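Decapping and exoribonuclease protein 1 (Kluyveromyces lactis, PDB 4GPS) removes NAD and N7-methylguanosine caps from RNA 5' ends and degrades RNA as a metal-dependent 5'-3' exoribonuclease. Local coordinates at residues C64-V76 against Y366-I380. Numbering follows the deposited sequence.
Sequences CKKFPHVSVNYVV and YKFNPNVANDWFQHI
Phe67 lies against Trp376, which turns the edge of its six-membered ring to one Phe67 face, the planes at 74°. Phe67 CG sits between the backbone N and the carbonyl carbon (chi1 71°), which turns the ring to Trp376. Phe67 CB lies over the His379 ring face, 3.5 Å from the centroid, a CH-pi contact. Val372 CG1 meets the Phe67 edge. Tyr366 points its own edge at the face of His69, planes at 88°, completing an aromatic cluster. Asp375 OD2 takes the Val70 N-H in a nearly straight bond of 2.7 Å. One water bridges Pro68 O and Asp375 O.

Asn369 N-caps the helix: its OD1 accepts from Asn371 N at 2.8 Å. Its ND2 donates to Tyr74 O at 2.9 Å, on a lone pair, and to Val72 O from above that carbonyl plane. An alanine here is likely to leave the first turn uncapped and both loop carbonyls without this donor. Lys367 NZ reaches Asn73 OD1 and is also held by Val359 O and Lys361 O.

The loop after strand 60-63 thus runs along the N-terminal turns of helix 370-393, part of the RAI1-like PD-(D/E)XK nuclease fold, away from the metal site. Helix 182-190 packs on Ala373 and Ile380, and helices 305-319 and 346-353 meet Pro370.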
loop_
_atom_site.group_PDB
_atom_site.type_symbol
_atom_site.label_atom_id
_atom_site.label_comp_id
_atom_site.label_asym_id
_atom_site.label_seq_id
_atom_site.Cartn_x
_atom_site.Cartn_y
_atom_site.Cartn_z
ATOM N N CYS A 64 -18.794 3.734 -12.932
ATOM C CA CYS A 64 -18.446 4.460 -11.723
ATOM C C CYS A 64 -17.629 5.662 -12.107
ATOM O O CYS A 64 -17.043 6.302 -11.225
ATOM C CB CYS A 64 -17.608 3.587 -10.781
ATOM S SG CYS A 64 -18.487 2.182 -10.085
ATOM N N LYS A 65 -17.585 5.971 -13.410
ATOM C CA LYS A 65 -16.802 7.105 -13.916
ATOM C C LYS A 65 -17.273 8.477 -13.451
ATOM O O LYS A 65 -16.504 9.443 -13.463
ATOM C CB LYS A 65 -16.746 7.124 -15.447
ATOM C CG LYS A 65 -15.647 8.075 -15.983
ATOM C CD LYS A 65 -15.608 8.167 -17.523
ATOM C CE LYS A 65 -15.457 6.786 -18.202
ATOM N NZ LYS A 65 -15.443 6.804 -19.699
ATOM N N LYS A 66 -18.526 8.576 -13.047
ATOM C CA LYS A 66 -19.026 9.852 -12.601
ATOM C C LYS A 66 -19.075 9.931 -11.090
ATOM O O LYS A 66 -19.949 10.568 -10.522
ATOM C CB LYS A 66 -20.399 10.108 -13.223
ATOM C CG LYS A 66 -20.317 10.344 -14.740
ATOM C CD LYS A 66 -21.602 10.907 -15.341
ATOM C CE LYS A 66 -22.718 9.871 -15.338
ATOM N NZ LYS A 66 -23.050 9.355 -13.965
ATOM N N PHE A 67 -18.121 9.270 -10.448
ATOM C CA PHE A 67 -18.028 9.255 -8.998
ATOM C C PHE A 67 -17.788 10.673 -8.488
ATOM O O PHE A 67 -17.012 11.439 -9.053
ATOM C CB PHE A 67 -16.893 8.315 -8.541
ATOM C CG PHE A 67 -15.514 8.829 -8.826
ATOM C CD1 PHE A 67 -14.813 9.556 -7.868
ATOM C CD2 PHE A 67 -14.920 8.619 -10.069
ATOM C CE1 PHE A 67 -13.538 10.071 -8.143
ATOM C CE2 PHE A 67 -13.639 9.129 -10.360
ATOM C CZ PHE A 67 -12.949 9.858 -9.390
ATOM N N PRO A 68 -18.467 11.044 -7.409
ATOM C CA PRO A 68 -18.328 12.388 -6.820
ATOM C C PRO A 68 -16.881 12.683 -6.404
ATOM O O PRO A 68 -16.299 11.939 -5.605
ATOM C CB PRO A 68 -19.251 12.338 -5.601
ATOM C CG PRO A 68 -20.270 11.242 -5.961
ATOM C CD PRO A 68 -19.411 10.203 -6.651
ATOM N N HIS A 69 -16.309 13.761 -6.934
ATOM C CA HIS A 69 -14.955 14.105 -6.583
ATOM C C HIS A 69 -14.596 15.560 -6.703
ATOM O O HIS A 69 -15.078 16.282 -7.575
ATOM C CB HIS A 69 -13.967 13.289 -7.399
ATOM C CG HIS A 69 -14.026 13.540 -8.870
ATOM N ND1 HIS A 69 -13.330 14.565 -9.477
ATOM C CD2 HIS A 69 -14.632 12.852 -9.870
ATOM C CE1 HIS A 69 -13.495 14.493 -10.788
ATOM N NE2 HIS A 69 -14.279 13.462 -11.054
ATOM N N VAL A 70 -13.727 15.970 -5.789
ATOM C CA VAL A 70 -13.203 17.312 -5.696
ATOM C C VAL A 70 -12.476 17.698 -6.999
ATOM O O VAL A 70 -12.017 16.840 -7.767
ATOM C CB VAL A 70 -12.241 17.352 -4.511
ATOM C CG1 VAL A 70 -11.227 18.367 -4.721
ATOM C CG2 VAL A 70 -13.001 17.623 -3.228
ATOM N N SER A 71 -12.367 18.997 -7.258
ATOM C CA SER A 71 -11.695 19.431 -8.463
ATOM C C SER A 71 -10.302 18.821 -8.599
ATOM O O SER A 71 -9.548 18.680 -7.629
ATOM C CB SER A 71 -11.581 20.952 -8.493
ATOM O OG SER A 71 -10.713 21.339 -9.540
ATOM N N VAL A 72 -9.968 18.482 -9.832
ATOM C CA VAL A 72 -8.687 17.907 -10.176
ATOM C C VAL A 72 -7.528 18.832 -9.800
ATOM O O VAL A 72 -6.371 18.389 -9.689
ATOM C CB VAL A 72 -8.693 17.588 -11.691
ATOM C CG1 VAL A 72 -7.325 17.656 -12.268
ATOM C CG2 VAL A 72 -9.282 16.197 -11.913
ATOM N N ASN A 73 -7.847 20.111 -9.593
ATOM C CA ASN A 73 -6.846 21.130 -9.231
ATOM C C ASN A 73 -6.904 21.542 -7.769
ATOM O O ASN A 73 -6.173 22.417 -7.319
ATOM C CB ASN A 73 -7.010 22.366 -10.113
ATOM C CG ASN A 73 -6.980 22.018 -11.581
ATOM O OD1 ASN A 73 -5.971 21.535 -12.103
ATOM N ND2 ASN A 73 -8.098 22.238 -12.255
ATOM N N TYR A 74 -7.780 20.885 -7.035
ATOM C CA TYR A 74 -7.973 21.143 -5.632
ATOM C C TYR A 74 -6.692 21.015 -4.812
ATOM O O TYR A 74 -5.989 19.997 -4.884
ATOM C CB TYR A 74 -8.999 20.155 -5.120
ATOM C CG TYR A 74 -9.356 20.330 -3.678
ATOM C CD1 TYR A 74 -10.164 21.383 -3.265
ATOM C CD2 TYR A 74 -8.898 19.441 -2.727
ATOM C CE1 TYR A 74 -10.503 21.543 -1.921
ATOM C CE2 TYR A 74 -9.228 19.578 -1.394
ATOM C CZ TYR A 74 -10.030 20.637 -0.993
ATOM O OH TYR A 74 -10.334 20.786 0.337
ATOM N N VAL A 75 -6.398 22.029 -4.004
ATOM C CA VAL A 75 -5.207 22.012 -3.160
ATOM C C VAL A 75 -5.587 22.340 -1.729
ATOM O O VAL A 75 -6.340 23.279 -1.490
ATOM C CB VAL A 75 -4.169 23.050 -3.635
ATOM C CG1 VAL A 75 -2.946 23.018 -2.728
ATOM C CG2 VAL A 75 -3.770 22.773 -5.076
ATOM N N VAL A 76 -5.105 21.536 -0.782
ATOM C CA VAL A 76 -5.320 21.748 0.660
ATOM C C VAL A 76 -3.955 21.388 1.249
ATOM O O VAL A 76 -3.338 20.387 0.852
ATOM C CB VAL A 76 -6.454 20.843 1.266
ATOM C CG1 VAL A 76 -6.064 19.377 1.232
ATOM C CG2 VAL A 76 -6.754 21.263 2.696
ATOM N N TYR A 366 -6.907 12.559 -13.676
ATOM C CA TYR A 366 -7.307 13.385 -12.558
ATOM C C TYR A 366 -6.107 14.091 -11.974
ATOM O O TYR A 366 -6.096 14.408 -10.792
ATOM C CB TYR A 366 -7.995 12.525 -11.495
ATOM C CG TYR A 366 -9.175 11.814 -12.068
ATOM C CD1 TYR A 366 -9.048 10.541 -12.605
ATOM C CD2 TYR A 366 -10.411 12.443 -12.153
ATOM C CE1 TYR A 366 -10.127 9.898 -13.220
ATOM C CE2 TYR A 366 -11.511 11.816 -12.774
ATOM C CZ TYR A 366 -11.366 10.543 -13.304
ATOM O OH TYR A 366 -12.444 9.917 -13.922
ATOM N N LYS A 367 -5.110 14.349 -12.816
ATOM C CA LYS A 367 -3.860 14.990 -12.391
ATOM C C LYS A 367 -3.250 14.349 -11.123
ATOM O O LYS A 367 -2.592 15.027 -10.326
ATOM C CB LYS A 367 -4.070 16.483 -12.172
ATOM C CG LYS A 367 -4.486 17.225 -13.420
ATOM C CD LYS A 367 -4.488 18.717 -13.185
ATOM C CE LYS A 367 -4.554 19.500 -14.491
ATOM N NZ LYS A 367 -4.157 20.924 -14.263
ATOM N N PHE A 368 -3.466 13.038 -10.958
ATOM C CA PHE A 368 -2.927 12.284 -9.817
ATOM C C PHE A 368 -3.094 13.045 -8.487
ATOM O O PHE A 368 -2.181 13.133 -7.654
ATOM C CB PHE A 368 -1.439 11.962 -10.039
ATOM C CG PHE A 368 -1.130 11.384 -11.393
ATOM C CD1 PHE A 368 -0.745 12.214 -12.453
ATOM C CD2 PHE A 368 -1.233 10.011 -11.620
ATOM C CE1 PHE A 368 -0.470 11.685 -13.718
ATOM C CE2 PHE A 368 -0.963 9.474 -12.874
ATOM C CZ PHE A 368 -0.579 10.319 -13.930
ATOM N N ASN A 369 -4.279 13.594 -8.281
ATOM C CA ASN A 369 -4.532 14.340 -7.067
ATOM C C ASN A 369 -4.893 13.378 -5.916
ATOM O O ASN A 369 -5.886 12.651 -6.005
ATOM C CB ASN A 369 -5.683 15.331 -7.320
ATOM C CG ASN A 369 -5.807 16.377 -6.228
ATOM O OD1 ASN A 369 -5.813 16.068 -5.031
ATOM N ND2 ASN A 369 -5.924 17.628 -6.640
ATOM N N PRO A 370 -4.110 13.385 -4.818
ATOM C CA PRO A 370 -4.407 12.499 -3.687
ATOM C C PRO A 370 -5.828 12.717 -3.150
ATOM O O PRO A 370 -6.414 11.809 -2.555
ATOM C CB PRO A 370 -3.373 12.877 -2.636
ATOM C CG PRO A 370 -2.354 13.666 -3.381
ATOM C CD PRO A 370 -3.056 14.349 -4.480
ATOM N N ASN A 371 -6.380 13.917 -3.346
ATOM C CA ASN A 371 -7.719 14.197 -2.838
ATOM C C ASN A 371 -8.779 13.519 -3.674
ATOM O O ASN A 371 -9.781 13.032 -3.147
ATOM C CB ASN A 371 -7.955 15.692 -2.750
ATOM C CG ASN A 371 -7.052 16.346 -1.732
ATOM O OD1 ASN A 371 -6.073 17.028 -2.093
ATOM N ND2 ASN A 371 -7.359 16.137 -0.450
ATOM N N VAL A 372 -8.552 13.461 -4.979
ATOM C CA VAL A 372 -9.478 12.760 -5.853
ATOM C C VAL A 372 -9.335 11.252 -5.547
ATOM O O VAL A 372 -10.324 10.543 -5.488
ATOM C CB VAL A 372 -9.148 13.078 -7.324
ATOM C CG1 VAL A 372 -9.937 12.184 -8.264
ATOM C CG2 VAL A 372 -9.466 14.551 -7.574
ATOM N N ALA A 373 -8.109 10.764 -5.332
ATOM C CA ALA A 373 -7.927 9.337 -4.996
ATOM C C ALA A 373 -8.768 9.038 -3.731
ATOM O O ALA A 373 -9.469 8.027 -3.653
ATOM C CB ALA A 373 -6.443 9.016 -4.739
ATOM N N ASN A 374 -8.705 9.940 -2.750
ATOM C CA ASN A 374 -9.481 9.792 -1.531
ATOM C C ASN A 374 -10.994 9.758 -1.842
ATOM O O ASN A 374 -11.721 8.945 -1.292
ATOM C CB ASN A 374 -9.148 10.938 -0.586
ATOM C CG ASN A 374 -9.832 10.800 0.729
ATOM O OD1 ASN A 374 -9.852 9.729 1.298
ATOM N ND2 ASN A 374 -10.409 11.883 1.223
ATOM N N ASP A 375 -11.476 10.620 -2.736
ATOM C CA ASP A 375 -12.907 10.618 -3.070
ATOM C C ASP A 375 -13.292 9.309 -3.750
ATOM O O ASP A 375 -14.336 8.707 -3.425
ATOM C CB ASP A 375 -13.281 11.786 -3.995
ATOM C CG ASP A 375 -13.196 13.145 -3.308
ATOM O OD1 ASP A 375 -13.384 13.249 -2.064
ATOM O OD2 ASP A 375 -12.950 14.125 -4.039
ATOM N N TRP A 376 -12.446 8.870 -4.692
ATOM C CA TRP A 376 -12.656 7.622 -5.418
ATOM C C TRP A 376 -12.731 6.452 -4.421
ATOM O O TRP A 376 -13.591 5.569 -4.538
ATOM C CB TRP A 376 -11.498 7.379 -6.375
ATOM C CG TRP A 376 -11.470 5.981 -6.899
ATOM C CD1 TRP A 376 -10.553 5.019 -6.601
ATOM C CD2 TRP A 376 -12.407 5.373 -7.817
ATOM N NE1 TRP A 376 -10.851 3.860 -7.267
ATOM C CE2 TRP A 376 -11.982 4.044 -8.019
ATOM C CE3 TRP A 376 -13.563 5.827 -8.479
ATOM C CZ2 TRP A 376 -12.670 3.153 -8.864
ATOM C CZ3 TRP A 376 -14.243 4.943 -9.312
ATOM C CH2 TRP A 376 -13.792 3.619 -9.496
ATOM N N PHE A 377 -11.795 6.467 -3.464
ATOM C CA PHE A 377 -11.701 5.476 -2.408
ATOM C C PHE A 377 -13.051 5.320 -1.683
ATOM O O PHE A 377 -13.561 4.207 -1.542
ATOM C CB PHE A 377 -10.620 5.910 -1.408
ATOM C CG PHE A 377 -10.503 5.024 -0.208
ATOM C CD1 PHE A 377 -10.507 5.568 1.064
ATOM C CD2 PHE A 377 -10.264 3.658 -0.352
ATOM C CE1 PHE A 377 -10.247 4.765 2.179
ATOM C CE2 PHE A 377 -10.006 2.847 0.747
ATOM C CZ PHE A 377 -9.990 3.403 2.013
ATOM N N GLN A 378 -13.587 6.447 -1.212
ATOM C CA GLN A 378 -14.872 6.511 -0.512
ATOM C C GLN A 378 -15.978 5.973 -1.387
ATOM O O GLN A 378 -16.874 5.283 -0.887
ATOM C CB GLN A 378 -15.229 7.965 -0.156
ATOM C CG GLN A 378 -14.472 8.537 1.056
ATOM C CD GLN A 378 -14.779 7.768 2.345
ATOM O OE1 GLN A 378 -15.936 7.414 2.600
ATOM N NE2 GLN A 378 -13.750 7.520 3.163
ATOM N N HIS A 379 -15.908 6.291 -2.686
ATOM C CA HIS A 379 -16.931 5.858 -3.641
ATOM C C HIS A 379 -17.017 4.367 -3.964
ATOM O O HIS A 379 -18.031 3.754 -3.620
ATOM C CB HIS A 379 -16.824 6.629 -4.971
ATOM C CG HIS A 379 -17.921 6.301 -5.944
ATOM N ND1 HIS A 379 -19.189 6.832 -5.846
ATOM C CD2 HIS A 379 -17.949 5.468 -7.013
ATOM C CE1 HIS A 379 -19.950 6.343 -6.813
ATOM N NE2 HIS A 379 -19.221 5.515 -7.535
ATOM N N ILE A 380 -16.001 3.779 -4.614
ATOM C CA ILE A 380 -16.096 2.352 -4.989
ATOM C C ILE A 380 -16.211 1.447 -3.823
ATOM O O ILE A 380 -16.798 0.385 -3.967
ATOM C CB ILE A 380 -14.902 1.732 -5.814
ATOM C CG1 ILE A 380 -13.705 2.635 -5.735
ATOM C CG2 ILE A 380 -15.359 1.286 -7.212
ATOM C CD1 ILE A 380 -12.942 2.339 -4.526
HETATM O O HOH W 1 -16.843 10.217 -3.494
#